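Local coordinates for regulatory protein E2 (PDB 2JEX) that probably regulates viral transcription and helps initiate viral DNA replication by improving the specificity of E1 binding to DNA, here represented by its N-terminal transactivation domain, at residues 73-78 against 100-105; 27-32 against 92-97; 38-43 against 66-71; 79-84 against 143-148. The protein carries 1 engineered substitution. All coordinates share one frame; numbering follows the deposited sequence.

Contact 1: 73-78 against 100-105; sequences IEMQLS and DRYMSE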
loop_
_atom_site.group_PDB
_atom_site.type_symbol
_atom_site.label_atom_id
_atom_site.label_comp_id
_atom_site.label_asym_id
_atom_site.label_seq_id
_atom_site.Cartn_x
_atom_site.Cartn_y
_atom_site.Cartn_z
ATOM N N ILE A 73 13.093 2.394 -3.997
ATOM C CA ILE A 73 13.859 1.184 -4.332
ATOM C C ILE A 73 12.954 -0.055 -4.167
ATOM O O ILE A 73 12.804 -0.859 -5.102
ATOM C CB ILE A 73 15.149 1.068 -3.463
ATOM C CG1 ILE A 73 16.194 2.104 -3.907
ATOM C CG2 ILE A 73 15.751 -0.327 -3.528
ATOM C CD1 ILE A 73 17.313 2.405 -2.880
ATOM N N GLU A 74 12.332 -0.164 -2.988
ATOM C CA GLU A 74 11.434 -1.269 -2.652
ATOM C C GLU A 74 10.260 -1.418 -3.622
ATOM O O GLU A 74 9.896 -2.545 -3.993
ATOM C CB GLU A 74 10.909 -1.133 -1.222
ATOM C CG GLU A 74 10.004 -2.269 -0.816
ATOM C CD GLU A 74 9.730 -2.317 0.667
ATOM O OE1 GLU A 74 10.180 -1.405 1.398
ATOM O OE2 GLU A 74 9.053 -3.277 1.101
ATOM N N MET A 75 9.671 -0.287 -4.008
ATOM C CA MET A 75 8.576 -0.274 -4.966
ATOM C C MET A 75 9.068 -0.692 -6.349
ATOM O O MET A 75 8.499 -1.588 -6.969
ATOM C CB MET A 75 7.887 1.101 -5.014
ATOM C CG MET A 75 7.148 1.500 -3.736
ATOM S SD MET A 75 5.875 0.344 -3.152
ATOM C CE MET A 75 4.447 0.936 -4.067
ATOM N N GLN A 76 10.141 -0.065 -6.809
ATOM C CA GLN A 76 10.738 -0.391 -8.104
ATOM C C GLN A 76 11.031 -1.884 -8.284
ATOM O O GLN A 76 10.561 -2.499 -9.245
ATOM C CB GLN A 76 12.022 0.398 -8.322
ATOM C CG GLN A 76 12.702 0.048 -9.627
ATOM C CD GLN A 76 14.099 0.626 -9.766
ATOM O OE1 GLN A 76 14.477 1.553 -9.063
ATOM N NE2 GLN A 76 14.860 0.095 -10.711
ATOM N N LEU A 77 11.820 -2.442 -7.361
ATOM C CA LEU A 77 12.235 -3.850 -7.413
ATOM C C LEU A 77 11.051 -4.794 -7.287
ATOM O O LEU A 77 10.970 -5.776 -8.018
ATOM C CB LEU A 77 13.287 -4.160 -6.339
ATOM C CG LEU A 77 14.578 -3.335 -6.385
ATOM C CD1 LEU A 77 15.571 -3.780 -5.319
ATOM C CD2 LEU A 77 15.223 -3.353 -7.775
ATOM N N SER A 78 10.133 -4.475 -6.374
ATOM C CA SER A 78 8.916 -5.264 -6.175
ATOM C C SER A 78 8.073 -5.298 -7.436
ATOM O O SER A 78 7.643 -6.369 -7.875
ATOM C CB SER A 78 8.086 -4.725 -5.004
ATOM O OG SER A 78 8.695 -5.038 -3.761
ATOM N N ASP A 100 1.291 4.074 0.073
ATOM C CA ASP A 100 0.225 3.973 1.082
ATOM C C ASP A 100 -0.639 2.737 0.870
ATOM O O ASP A 100 -1.038 2.082 1.836
ATOM C CB ASP A 100 -0.659 5.226 1.087
ATOM C CG ASP A 100 0.054 6.454 1.635
ATOM O OD1 ASP A 100 1.034 6.296 2.403
ATOM O OD2 ASP A 100 -0.372 7.586 1.298
ATOM N N ARG A 101 -0.936 2.412 -0.384
ATOM C CA ARG A 101 -1.688 1.196 -0.659
ATOM C C ARG A 101 -0.865 -0.017 -0.208
ATOM O O ARG A 101 -1.382 -0.917 0.457
ATOM C CB ARG A 101 -2.048 1.103 -2.146
ATOM C CG ARG A 101 -2.878 -0.132 -2.535
ATOM C CD ARG A 101 -4.351 0.002 -2.175
ATOM N NE ARG A 101 -5.009 1.083 -2.913
ATOM C CZ ARG A 101 -5.646 0.941 -4.074
ATOM N NH1 ARG A 101 -5.747 -0.247 -4.663
ATOM N NH2 ARG A 101 -6.196 2.000 -4.653
ATOM N N TYR A 102 0.423 -0.008 -0.557
ATOM C CA TYR A 102 1.358 -1.095 -0.253
ATOM C C TYR A 102 1.511 -1.301 1.251
ATOM O O TYR A 102 1.729 -2.417 1.732
ATOM C CB TYR A 102 2.718 -0.749 -0.880
ATOM C CG TYR A 102 3.820 -1.769 -0.695
ATOM C CD1 TYR A 102 3.741 -3.042 -1.278
ATOM C CD2 TYR A 102 4.966 -1.449 0.026
ATOM C CE1 TYR A 102 4.775 -3.974 -1.126
ATOM C CE2 TYR A 102 6.007 -2.375 0.180
ATOM C CZ TYR A 102 5.896 -3.636 -0.394
ATOM O OH TYR A 102 6.917 -4.539 -0.230
ATOM N N MET A 103 1.409 -0.194 1.982
ATOM C CA MET A 103 1.693 -0.172 3.414
ATOM C C MET A 103 0.447 -0.278 4.255
ATOM O O MET A 103 0.528 -0.640 5.427
ATOM C CB MET A 103 2.523 1.070 3.790
ATOM C CG MET A 103 3.972 0.916 3.489
ATOM S SD MET A 103 4.799 -0.423 4.361
ATOM C CE MET A 103 4.736 -1.689 3.135
ATOM N N SER A 104 -0.702 0.021 3.647
ATOM C CA SER A 104 -2.013 -0.350 4.193
ATOM C C SER A 104 -2.001 -1.817 4.602
ATOM O O SER A 104 -1.161 -2.593 4.126
ATOM C CB SER A 104 -3.118 -0.164 3.141
ATOM O OG SER A 104 -3.340 1.205 2.829
ATOM N N GLU A 105 -2.945 -2.200 5.463
ATOM C CA GLU A 105 -3.008 -3.563 5.989
ATOM C C GLU A 105 -3.712 -4.528 5.030
ATOM O O GLU A 105 -4.748 -4.188 4.443
ATOM C CB GLU A 105 -3.659 -3.587 7.374
ATOM C CG GLU A 105 -2.774 -3.012 8.489
ATOM C CD GLU A 105 -1.877 -4.052 9.164
ATOM O OE1 GLU A 105 -1.613 -3.900 10.380
ATOM O OE2 GLU A 105 -1.428 -5.012 8.497
HETATM O O HOH W 1 7.975 -6.626 -1.494
#
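M75 and Y102 make the tight part of this contact. The sulfur of M75 lies over one face of the Y102 ring. M75 SD is 4.1 Å from the ring centroid, 28° off the normal, which is a Met-aromatic contact. The M75 chain bends at its second and third torsions, and this brings SD over the ring. M75 CE then reaches Y102 CB at 4.0 Å. Y102 extends toward helix 62-83 with CG anti to the backbone N (chi1 -179°). This contact links helix 62-83, in the N-terminal helical part of the E2 transactivation domain, to the short helix 99-103 that precedes the β-sheet part. F110 of strand 110-120 also meets the Y102 ring.

The phenol end is the polar, hydrated side, where E74 is partly exposed. Y102 OH donates to E74 OE2 at 2.8 Å. OE2 lies at the ring edge, near its plane. It is met on its anti side, somewhat out of the carboxylate plane, which stands 86° from the ring. OE2 also forms a salt bridge with R108. S78 OG and Y102 OH are 4.0 Å apart. A water joins them, donating to both hydroxyls. S78 OG itself donates to E74 O one turn back.

Contact 2: 27-32 against 92-97; sequences QDHILY and WSLLDT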
loop_
_atom_site.group_PDB
_atom_site.type_symbol
_atom_site.label_atom_id
_atom_site.label_comp_id
_atom_site.label_asym_id
_atom_site.label_seq_id
_atom_site.Cartn_x
_atom_site.Cartn_y
_atom_site.Cartn_z
ATOM N N GLN A 27 4.496 -1.028 -16.346
ATOM C CA GLN A 27 5.795 -0.515 -16.763
ATOM C C GLN A 27 5.951 0.989 -16.542
ATOM O O GLN A 27 7.024 1.455 -16.185
ATOM C CB GLN A 27 6.073 -0.871 -18.225
ATOM C CG GLN A 27 7.520 -0.670 -18.656
ATOM C CD GLN A 27 8.511 -1.362 -17.735
ATOM O OE1 GLN A 27 9.463 -0.745 -17.257
ATOM N NE2 GLN A 27 8.287 -2.653 -17.479
ATOM N N ASP A 28 4.877 1.740 -16.752
ATOM C CA ASP A 28 4.881 3.164 -16.441
ATOM C C ASP A 28 5.084 3.434 -14.948
ATOM O O ASP A 28 5.677 4.446 -14.572
ATOM C CB ASP A 28 3.586 3.812 -16.924
ATOM C CG ASP A 28 3.522 3.925 -18.429
ATOM O OD1 ASP A 28 2.510 3.486 -19.015
ATOM O OD2 ASP A 28 4.488 4.445 -19.029
ATOM N N HIS A 29 4.599 2.526 -14.106
ATOM C CA HIS A 29 4.730 2.667 -12.660
ATOM C C HIS A 29 6.116 2.253 -12.170
ATOM O O HIS A 29 6.664 2.862 -11.263
ATOM C CB HIS A 29 3.613 1.900 -11.948
ATOM C CG HIS A 29 2.242 2.319 -12.382
ATOM N ND1 HIS A 29 1.884 3.643 -12.525
ATOM C CD2 HIS A 29 1.153 1.595 -12.729
ATOM C CE1 HIS A 29 0.632 3.715 -12.936
ATOM N NE2 HIS A 29 0.163 2.487 -13.062
ATOM N N ILE A 30 6.673 1.214 -12.779
ATOM C CA ILE A 30 8.078 0.882 -12.601
ATOM C C ILE A 30 8.925 2.120 -12.899
ATOM O O ILE A 30 9.775 2.500 -12.090
ATOM C CB ILE A 30 8.500 -0.321 -13.489
ATOM C CG1 ILE A 30 7.795 -1.598 -12.998
ATOM C CG2 ILE A 30 10.049 -0.469 -13.513
ATOM C CD1 ILE A 30 7.957 -2.822 -13.875
ATOM N N LEU A 31 8.650 2.754 -14.041
ATOM C CA LEU A 31 9.319 3.977 -14.483
ATOM C C LEU A 31 9.174 5.129 -13.506
ATOM O O LEU A 31 10.142 5.827 -13.229
ATOM C CB LEU A 31 8.783 4.402 -15.850
ATOM C CG LEU A 31 9.584 4.216 -17.138
ATOM C CD1 LEU A 31 10.675 3.148 -17.041
ATOM C CD2 LEU A 31 8.623 3.934 -18.293
ATOM N N TYR A 32 7.956 5.324 -13.001
ATOM C CA TYR A 32 7.657 6.350 -12.007
ATOM C C TYR A 32 8.466 6.153 -10.728
ATOM O O TYR A 32 9.008 7.115 -10.192
ATOM C CB TYR A 32 6.145 6.392 -11.698
ATOM C CG TYR A 32 5.782 7.195 -10.464
ATOM C CD1 TYR A 32 5.580 8.577 -10.536
ATOM C CD2 TYR A 32 5.653 6.572 -9.223
ATOM C CE1 TYR A 32 5.259 9.320 -9.398
ATOM C CE2 TYR A 32 5.332 7.302 -8.078
ATOM C CZ TYR A 32 5.137 8.670 -8.172
ATOM O OH TYR A 32 4.831 9.382 -7.038
ATOM N N TRP A 92 -2.873 -1.792 -13.863
ATOM C CA TRP A 92 -2.388 -1.248 -12.601
ATOM C C TRP A 92 -2.401 0.259 -12.685
ATOM O O TRP A 92 -1.771 0.839 -13.560
ATOM C CB TRP A 92 -0.958 -1.724 -12.311
ATOM C CG TRP A 92 -0.875 -3.169 -11.972
ATOM C CD1 TRP A 92 -0.708 -4.212 -12.842
ATOM C CD2 TRP A 92 -0.965 -3.746 -10.667
ATOM N NE1 TRP A 92 -0.686 -5.402 -12.159
ATOM C CE2 TRP A 92 -0.849 -5.147 -10.822
ATOM C CE3 TRP A 92 -1.142 -3.217 -9.378
ATOM C CZ2 TRP A 92 -0.897 -6.028 -9.733
ATOM C CZ3 TRP A 92 -1.190 -4.096 -8.293
ATOM C CH2 TRP A 92 -1.066 -5.485 -8.482
ATOM N N SER A 93 -3.114 0.898 -11.771
ATOM C CA SER A 93 -3.134 2.350 -11.726
ATOM C C SER A 93 -2.030 2.904 -10.816
ATOM O O SER A 93 -1.263 2.153 -10.185
ATOM C CB SER A 93 -4.502 2.840 -11.265
ATOM O OG SER A 93 -4.697 2.486 -9.914
ATOM N N LEU A 94 -1.952 4.230 -10.770
ATOM C CA LEU A 94 -1.061 4.920 -9.853
ATOM C C LEU A 94 -1.358 4.536 -8.401
ATOM O O LEU A 94 -0.448 4.195 -7.651
ATOM C CB LEU A 94 -1.163 6.436 -10.055
ATOM C CG LEU A 94 -0.520 6.994 -11.331
ATOM C CD1 LEU A 94 -0.934 8.437 -11.527
ATOM C CD2 LEU A 94 0.995 6.878 -11.285
ATOM N N LEU A 95 -2.630 4.552 -8.022
ATOM C CA LEU A 95 -3.013 4.232 -6.652
ATOM C C LEU A 95 -2.782 2.772 -6.261
ATOM O O LEU A 95 -2.419 2.498 -5.111
ATOM C CB LEU A 95 -4.456 4.646 -6.378
ATOM C CG LEU A 95 -4.644 6.161 -6.212
ATOM C CD1 LEU A 95 -6.104 6.490 -6.013
ATOM C CD2 LEU A 95 -3.792 6.728 -5.063
ATOM N N ASP A 96 -2.978 1.848 -7.204
ATOM C CA ASP A 96 -2.729 0.424 -6.946
ATOM C C ASP A 96 -1.263 0.203 -6.604
ATOM O O ASP A 96 -0.919 -0.704 -5.851
ATOM C CB ASP A 96 -3.089 -0.441 -8.160
ATOM C CG ASP A 96 -4.524 -0.265 -8.615
ATOM O OD1 ASP A 96 -5.429 -0.183 -7.757
ATOM O OD2 ASP A 96 -4.744 -0.219 -9.844
ATOM N N THR A 97 -0.409 1.051 -7.162
ATOM C CA THR A 97 1.032 0.908 -7.029
ATOM C C THR A 97 1.632 2.048 -6.194
ATOM O O THR A 97 2.800 2.416 -6.371
ATOM C CB THR A 97 1.695 0.833 -8.416
ATOM O OG1 THR A 97 1.236 1.926 -9.222
ATOM C CG2 THR A 97 1.338 -0.472 -9.112
#
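An ST motif forms the turn that receives H29 of helix 26-48. In it S93 OG accepts from D96 N at 3.3 Å. D96 answers with OD2, which takes both S93 N and S93 OG from the same face of its carboxylate. These bonds fix the turn that H29 meets.

The H29 ring packs against 92-97 with one face and its NE2 edge. At that edge, NE2 donates to W92 O at 2.6 Å. The N-H...O angle is 140°, and the place of W92 O is less sure, so the exact length carries little weight. T97 OG1 and S93 O lie over one face, both offset toward the rim. T97 OG1 is 3.3 Å from H29 CG. It does not bond the ring but donates to S93 O at 2.7 Å. L94 meets the ring with one methyl, CD2, 3.6 Å from H29 ND1. With CG anti to the carbonyl carbon (chi1 -56°), the imidazole is aimed at the turn and NE2 meets W92 O.

Residues 92-97 belong to the loop between helix 62-83 and helix 99-103. T97 O also accepts from W33 of helix 26-48, T97 packs on L79 of helix 62-83, and W92 reaches over to F110 of strand 110-120.

Contact 3: 38-43 against 66-71; sequences TENTLL and QERAKQ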
loop_
_atom_site.group_PDB
_atom_site.type_symbol
_atom_site.label_atom_id
_atom_site.label_comp_id
_atom_site.label_asym_id
_atom_site.label_seq_id
_atom_site.Cartn_x
_atom_site.Cartn_y
_atom_site.Cartn_z
ATOM N N THR A 38 15.731 7.928 -8.230
ATOM C CA THR A 38 16.738 8.826 -8.765
ATOM C C THR A 38 16.695 10.181 -8.043
ATOM O O THR A 38 17.699 10.588 -7.481
ATOM C CB THR A 38 16.596 8.962 -10.310
ATOM O OG1 THR A 38 16.625 7.653 -10.896
ATOM C CG2 THR A 38 17.722 9.822 -10.922
ATOM N N GLU A 39 15.528 10.830 -8.002
ATOM C CA GLU A 39 15.382 12.144 -7.346
ATOM C C GLU A 39 15.892 12.158 -5.905
ATOM O O GLU A 39 16.694 13.008 -5.529
ATOM C CB GLU A 39 13.925 12.637 -7.383
ATOM C CG GLU A 39 13.696 13.942 -6.604
ATOM C CD GLU A 39 12.238 14.392 -6.576
ATOM O OE1 GLU A 39 11.342 13.582 -6.890
ATOM O OE2 GLU A 39 11.985 15.565 -6.238
ATOM N N ASN A 40 15.437 11.207 -5.109
ATOM C CA ASN A 40 15.807 11.174 -3.710
ATOM C C ASN A 40 17.207 10.671 -3.447
ATOM O O ASN A 40 17.785 10.990 -2.409
ATOM C CB ASN A 40 14.766 10.409 -2.904
ATOM C CG ASN A 40 13.461 11.136 -2.862
ATOM O OD1 ASN A 40 13.301 12.100 -2.118
ATOM N ND2 ASN A 40 12.526 10.715 -3.697
ATOM N N THR A 41 17.754 9.900 -4.386
ATOM C CA THR A 41 19.146 9.474 -4.308
ATOM C C THR A 41 20.062 10.672 -4.528
ATOM O O THR A 41 20.995 10.875 -3.752
ATOM C CB THR A 41 19.475 8.338 -5.325
ATOM O OG1 THR A 41 18.659 7.192 -5.037
ATOM C CG2 THR A 41 20.936 7.940 -5.248
ATOM N N LEU A 42 19.782 11.459 -5.571
ATOM C CA LEU A 42 20.599 12.623 -5.911
ATOM C C LEU A 42 20.542 13.630 -4.772
ATOM O O LEU A 42 21.564 14.167 -4.353
ATOM C CB LEU A 42 20.123 13.287 -7.212
ATOM C CG LEU A 42 20.010 12.487 -8.517
ATOM C CD1 LEU A 42 19.039 13.199 -9.446
ATOM C CD2 LEU A 42 21.367 12.272 -9.203
ATOM N N LEU A 43 19.332 13.844 -4.267
ATOM C CA LEU A 43 19.072 14.771 -3.178
ATOM C C LEU A 43 19.786 14.346 -1.902
ATOM O O LEU A 43 20.336 15.188 -1.184
ATOM C CB LEU A 43 17.556 14.896 -2.939
ATOM C CG LEU A 43 16.696 15.650 -3.958
ATOM C CD1 LEU A 43 15.239 15.602 -3.529
ATOM C CD2 LEU A 43 17.154 17.103 -4.136
ATOM N N GLN A 66 16.713 9.900 2.246
ATOM C CA GLN A 66 17.127 8.521 2.443
ATOM C C GLN A 66 15.925 7.569 2.507
ATOM O O GLN A 66 15.959 6.469 1.948
ATOM C CB GLN A 66 17.966 8.418 3.722
ATOM C CG GLN A 66 18.519 7.041 4.017
ATOM C CD GLN A 66 19.377 7.009 5.269
ATOM O OE1 GLN A 66 18.981 7.504 6.329
ATOM N NE2 GLN A 66 20.556 6.406 5.158
ATOM N N GLU A 67 14.861 8.011 3.169
ATOM C CA GLU A 67 13.663 7.195 3.340
ATOM C C GLU A 67 12.856 7.097 2.058
ATOM O O GLU A 67 12.448 5.991 1.658
ATOM C CB GLU A 67 12.801 7.731 4.481
ATOM C CG GLU A 67 12.117 6.636 5.287
ATOM C CD GLU A 67 13.020 5.422 5.541
ATOM O OE1 GLU A 67 14.210 5.601 5.921
ATOM O OE2 GLU A 67 12.530 4.283 5.353
ATOM N N ARG A 68 12.647 8.251 1.414
ATOM C CA ARG A 68 11.934 8.320 0.129
ATOM C C ARG A 68 12.608 7.512 -0.971
ATOM O O ARG A 68 11.926 6.888 -1.793
ATOM C CB ARG A 68 11.697 9.765 -0.308
ATOM C CG ARG A 68 10.580 10.486 0.515
ATOM C CD ARG A 68 10.541 11.993 0.238
ATOM N NE ARG A 68 9.578 12.692 1.089
ATOM C CZ ARG A 68 9.566 14.012 1.306
ATOM N NH1 ARG A 68 10.471 14.805 0.735
ATOM N NH2 ARG A 68 8.650 14.545 2.105
ATOM N N ALA A 69 13.933 7.468 -0.950
ATOM C CA ALA A 69 14.686 6.675 -1.917
ATOM C C ALA A 69 14.573 5.179 -1.629
ATOM O O ALA A 69 14.469 4.362 -2.551
ATOM C CB ALA A 69 16.170 7.106 -1.938
ATOM N N LYS A 70 14.633 4.832 -0.348
ATOM C CA LYS A 70 14.519 3.448 0.088
ATOM C C LYS A 70 13.147 2.861 -0.228
ATOM O O LYS A 70 13.048 1.734 -0.710
ATOM C CB LYS A 70 14.875 3.314 1.572
ATOM C CG LYS A 70 16.388 3.223 1.796
ATOM C CD LYS A 70 16.804 3.536 3.217
ATOM C CE LYS A 70 16.338 2.494 4.216
ATOM N NZ LYS A 70 16.366 3.071 5.601
ATOM N N GLN A 71 12.100 3.646 0.026
ATOM C CA GLN A 71 10.722 3.273 -0.312
ATOM C C GLN A 71 10.590 3.030 -1.810
ATOM O O GLN A 71 9.992 2.052 -2.243
ATOM C CB GLN A 71 9.762 4.375 0.121
ATOM C CG GLN A 71 9.708 4.586 1.650
ATOM C CD GLN A 71 8.705 5.655 2.077
ATOM O OE1 GLN A 71 8.224 5.653 3.223
ATOM N NE2 GLN A 71 8.387 6.579 1.167
HETATM O O HOH W 2 11.896 14.363 -2.242
#
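N40 lays its amide against the side of R68. The amide carbon CG and OD1 of N40 are each 3.4 Å from R68 CB, so the meeting is of a flat polar group with an aliphatic carbon. R68 starts toward helix 26-48 and then runs outward, extended from CG to NE. Its stem passes the amide, with R68 CD 3.6 Å from N40 OD1. The two side chains cross obliquely, their amide and guanidinium planes 65° apart.

No direct hydrogen bond joins the two segments here. A water makes the polar link, donating to N40 OD1 at 2.7 Å and weakly accepting from R68 NH1. The other end of the amide is turned back to its own helix, where N40 ND2 donates to V36 O. Both the oxygen and the nitrogen of the amide are engaged, and the rotation of the buried group is held. With CG anti to the carbonyl carbon (chi1 -67°), N40 can return to V36 while its flank still touches R68.

A69 makes the closest backbone approach. Its CB is 3.7 Å from N40 CB, and the CA atoms of N40 and A69 are only 5.0 Å apart. The small A69 side chain is consistent with this; the axes of the two short segments come within 7.9 Å. T41, on the exposed side, has its OG1 4.0 Å from A69 CB; its hydroxyl bonds to R37 O.

Helices 26-48 and 62-83 form a roughly antiparallel pair, at 147° here, in the N-terminal helical part of the E2 transactivation domain. Helix 4-21 packs beside them, with L8 meeting E39, L42 and L43. P60, before helix 62-83, meets both L43 and R68.

Contact 4: 79-84 against 143-148; sequences LQELSK and DGWQLA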
loop_
_atom_site.group_PDB
_atom_site.type_symbol
_atom_site.label_atom_id
_atom_site.label_comp_id
_atom_site.label_asym_id
_atom_site.label_seq_id
_atom_site.Cartn_x
_atom_site.Cartn_y
_atom_site.Cartn_z
ATOM N N LEU A 79 7.857 -4.123 -8.020
ATOM C CA LEU A 79 7.075 -4.020 -9.246
ATOM C C LEU A 79 7.744 -4.707 -10.428
ATOM O O LEU A 79 7.053 -5.304 -11.260
ATOM C CB LEU A 79 6.744 -2.560 -9.580
ATOM C CG LEU A 79 5.884 -1.801 -8.562
ATOM C CD1 LEU A 79 5.869 -0.317 -8.874
ATOM C CD2 LEU A 79 4.436 -2.358 -8.486
ATOM N N GLN A 80 9.079 -4.637 -10.491
ATOM C CA GLN A 80 9.833 -5.292 -11.559
ATOM C C GLN A 80 9.668 -6.805 -11.478
ATOM O O GLN A 80 9.563 -7.486 -12.512
ATOM C CB GLN A 80 11.313 -4.921 -11.507
ATOM C CG GLN A 80 11.654 -3.523 -12.008
ATOM C CD GLN A 80 13.153 -3.214 -11.917
ATOM O OE1 GLN A 80 13.599 -2.102 -12.234
ATOM N NE2 GLN A 80 13.931 -4.196 -11.483
ATOM N N GLU A 81 9.647 -7.330 -10.253
ATOM C CA GLU A 81 9.368 -8.746 -10.030
ATOM C C GLU A 81 7.954 -9.107 -10.478
ATOM O O GLU A 81 7.758 -10.097 -11.179
ATOM C CB GLU A 81 9.577 -9.120 -8.567
ATOM C CG GLU A 81 11.020 -9.031 -8.101
ATOM C CD GLU A 81 11.225 -9.616 -6.713
ATOM O OE1 GLU A 81 12.390 -9.833 -6.318
ATOM O OE2 GLU A 81 10.217 -9.867 -6.020
ATOM N N LEU A 82 6.982 -8.286 -10.081
ATOM C CA LEU A 82 5.573 -8.465 -10.464
ATOM C C LEU A 82 5.330 -8.618 -11.963
ATOM O O LEU A 82 4.591 -9.501 -12.380
ATOM C CB LEU A 82 4.726 -7.301 -9.968
ATOM C CG LEU A 82 3.686 -7.571 -8.887
ATOM C CD1 LEU A 82 3.124 -6.246 -8.390
ATOM C CD2 LEU A 82 2.567 -8.491 -9.384
ATOM N N SER A 83 5.948 -7.744 -12.755
ATOM C CA SER A 83 5.795 -7.725 -14.207
ATOM C C SER A 83 6.269 -9.014 -14.860
ATOM O O SER A 83 5.810 -9.373 -15.948
ATOM C CB SER A 83 6.543 -6.543 -14.803
ATOM O OG SER A 83 7.917 -6.626 -14.479
ATOM N N LYS A 84 7.183 -9.706 -14.185
ATOM C CA LYS A 84 7.698 -10.992 -14.654
ATOM C C LYS A 84 6.793 -12.169 -14.249
ATOM O O LYS A 84 7.144 -13.326 -14.465
ATOM C CB LYS A 84 9.132 -11.217 -14.152
ATOM C CG LYS A 84 10.139 -10.115 -14.506
ATOM C CD LYS A 84 10.157 -9.793 -16.004
ATOM C CE LYS A 84 11.488 -9.196 -16.453
ATOM N NZ LYS A 84 12.314 -10.195 -17.210
ATOM N N ASP A 143 7.835 -18.578 -2.864
ATOM C CA ASP A 143 7.406 -19.064 -4.176
ATOM C C ASP A 143 6.810 -17.894 -4.980
ATOM O O ASP A 143 5.616 -17.899 -5.320
ATOM C CB ASP A 143 6.363 -20.182 -4.018
ATOM C CG ASP A 143 6.555 -20.994 -2.746
ATOM O OD1 ASP A 143 5.671 -20.930 -1.865
ATOM O OD2 ASP A 143 7.592 -21.683 -2.623
ATOM N N GLY A 144 7.652 -16.893 -5.254
ATOM C CA GLY A 144 7.269 -15.688 -6.005
ATOM C C GLY A 144 6.032 -14.957 -5.504
ATOM O O GLY A 144 5.596 -15.145 -4.363
ATOM N N TRP A 145 5.460 -14.126 -6.372
ATOM C CA TRP A 145 4.227 -13.402 -6.064
ATOM C C TRP A 145 2.983 -14.271 -6.279
ATOM O O TRP A 145 2.951 -15.112 -7.183
ATOM C CB TRP A 145 4.148 -12.112 -6.885
ATOM C CG TRP A 145 5.250 -11.163 -6.548
ATOM C CD1 TRP A 145 6.514 -11.150 -7.071
ATOM C CD2 TRP A 145 5.201 -10.098 -5.586
ATOM N NE1 TRP A 145 7.251 -10.140 -6.500
ATOM C CE2 TRP A 145 6.470 -9.477 -5.588
ATOM C CE3 TRP A 145 4.206 -9.603 -4.729
ATOM C CZ2 TRP A 145 6.771 -8.384 -4.766
ATOM C CZ3 TRP A 145 4.508 -8.519 -3.907
ATOM C CH2 TRP A 145 5.778 -7.924 -3.934
ATOM N N GLN A 146 1.969 -14.060 -5.440
ATOM C CA GLN A 146 0.727 -14.838 -5.506
ATOM C C GLN A 146 -0.509 -14.018 -5.146
ATOM O O GLN A 146 -0.443 -13.099 -4.325
ATOM C CB GLN A 146 0.811 -16.079 -4.607
ATOM C CG GLN A 146 0.959 -15.771 -3.121
ATOM C CD GLN A 146 0.696 -16.975 -2.239
ATOM O OE1 GLN A 146 1.138 -18.090 -2.533
ATOM N NE2 GLN A 146 -0.022 -16.754 -1.142
ATOM N N LEU A 147 -1.635 -14.361 -5.764
ATOM C CA LEU A 147 -2.894 -13.669 -5.512
ATOM C C LEU A 147 -3.583 -14.235 -4.279
ATOM O O LEU A 147 -3.693 -15.446 -4.121
ATOM C CB LEU A 147 -3.821 -13.737 -6.732
ATOM C CG LEU A 147 -5.242 -13.164 -6.628
ATOM C CD1 LEU A 147 -5.267 -11.671 -6.296
ATOM C CD2 LEU A 147 -6.020 -13.447 -7.911
ATOM N N ALA A 148 -4.017 -13.335 -3.405
ATOM C CA ALA A 148 -4.778 -13.688 -2.219
ATOM C C ALA A 148 -6.034 -12.826 -2.160
ATOM O O ALA A 148 -6.062 -11.718 -2.690
ATOM C CB ALA A 148 -3.933 -13.506 -0.967
#
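The indole of W145 meets helix 62-83 with one face and with its nitrogen edge. L82 lies over the face, its CG 4.4 Å from W145 CD2. E81 takes the edge. W145 NE1 donates to E81 OE2 at 3.0 Å, with an N-H...O angle of 146°. The bond uses the anti lone pair of OE2, and the oxygen sits 21° out of the indole plane. The carboxylate stands steeply against the ring, with the planes 73° apart.

The stem of E81 also touches the indole. E81 CB is 3.3 Å from W145 NE1, so the helix comes close at the root of the side chain as well as at its end. The extended E81 chain runs alongside the ring edge, so that both CB and OE2 meet NE1.

W145 lies in strand 145-152 of the antiparallel sheet. It reaches back from the β-sheet part of the transactivation domain to the last turns of helix 62-83, bridging the helical and β parts. L82 also packs on F110 and F87.

E81 OE2 is shared with R140 of strand 128-140, in a salt bridge. A glutamate gripped by both an indole N-H and an arginine would probably stay ionised. The bond also gives the N-H of a buried tryptophan an acceptor.

Helix 62-83 serves contacts 1, 3 and 4, and helix 26-48 serves contacts 2 and 3. Contact 3 lies within the helical bundle, is only partly buried and pairs the helices by close backbone approach and a water. Contacts 1, 2 and 4 are buried and depend on a ring from one side: Y102, H29 and W145. In contacts 1 and 4 the acceptor is a glutamate of helix 62-83 that also holds an arginine. In contact 2 it is a backbone oxygen. Contacts 1 and 2 are joined by the R101-D96 salt bridge. L79 of 79-84 packs on T97 and I30 of contact 2. Contacts 3 and 4 are about 24 Å apart between centres.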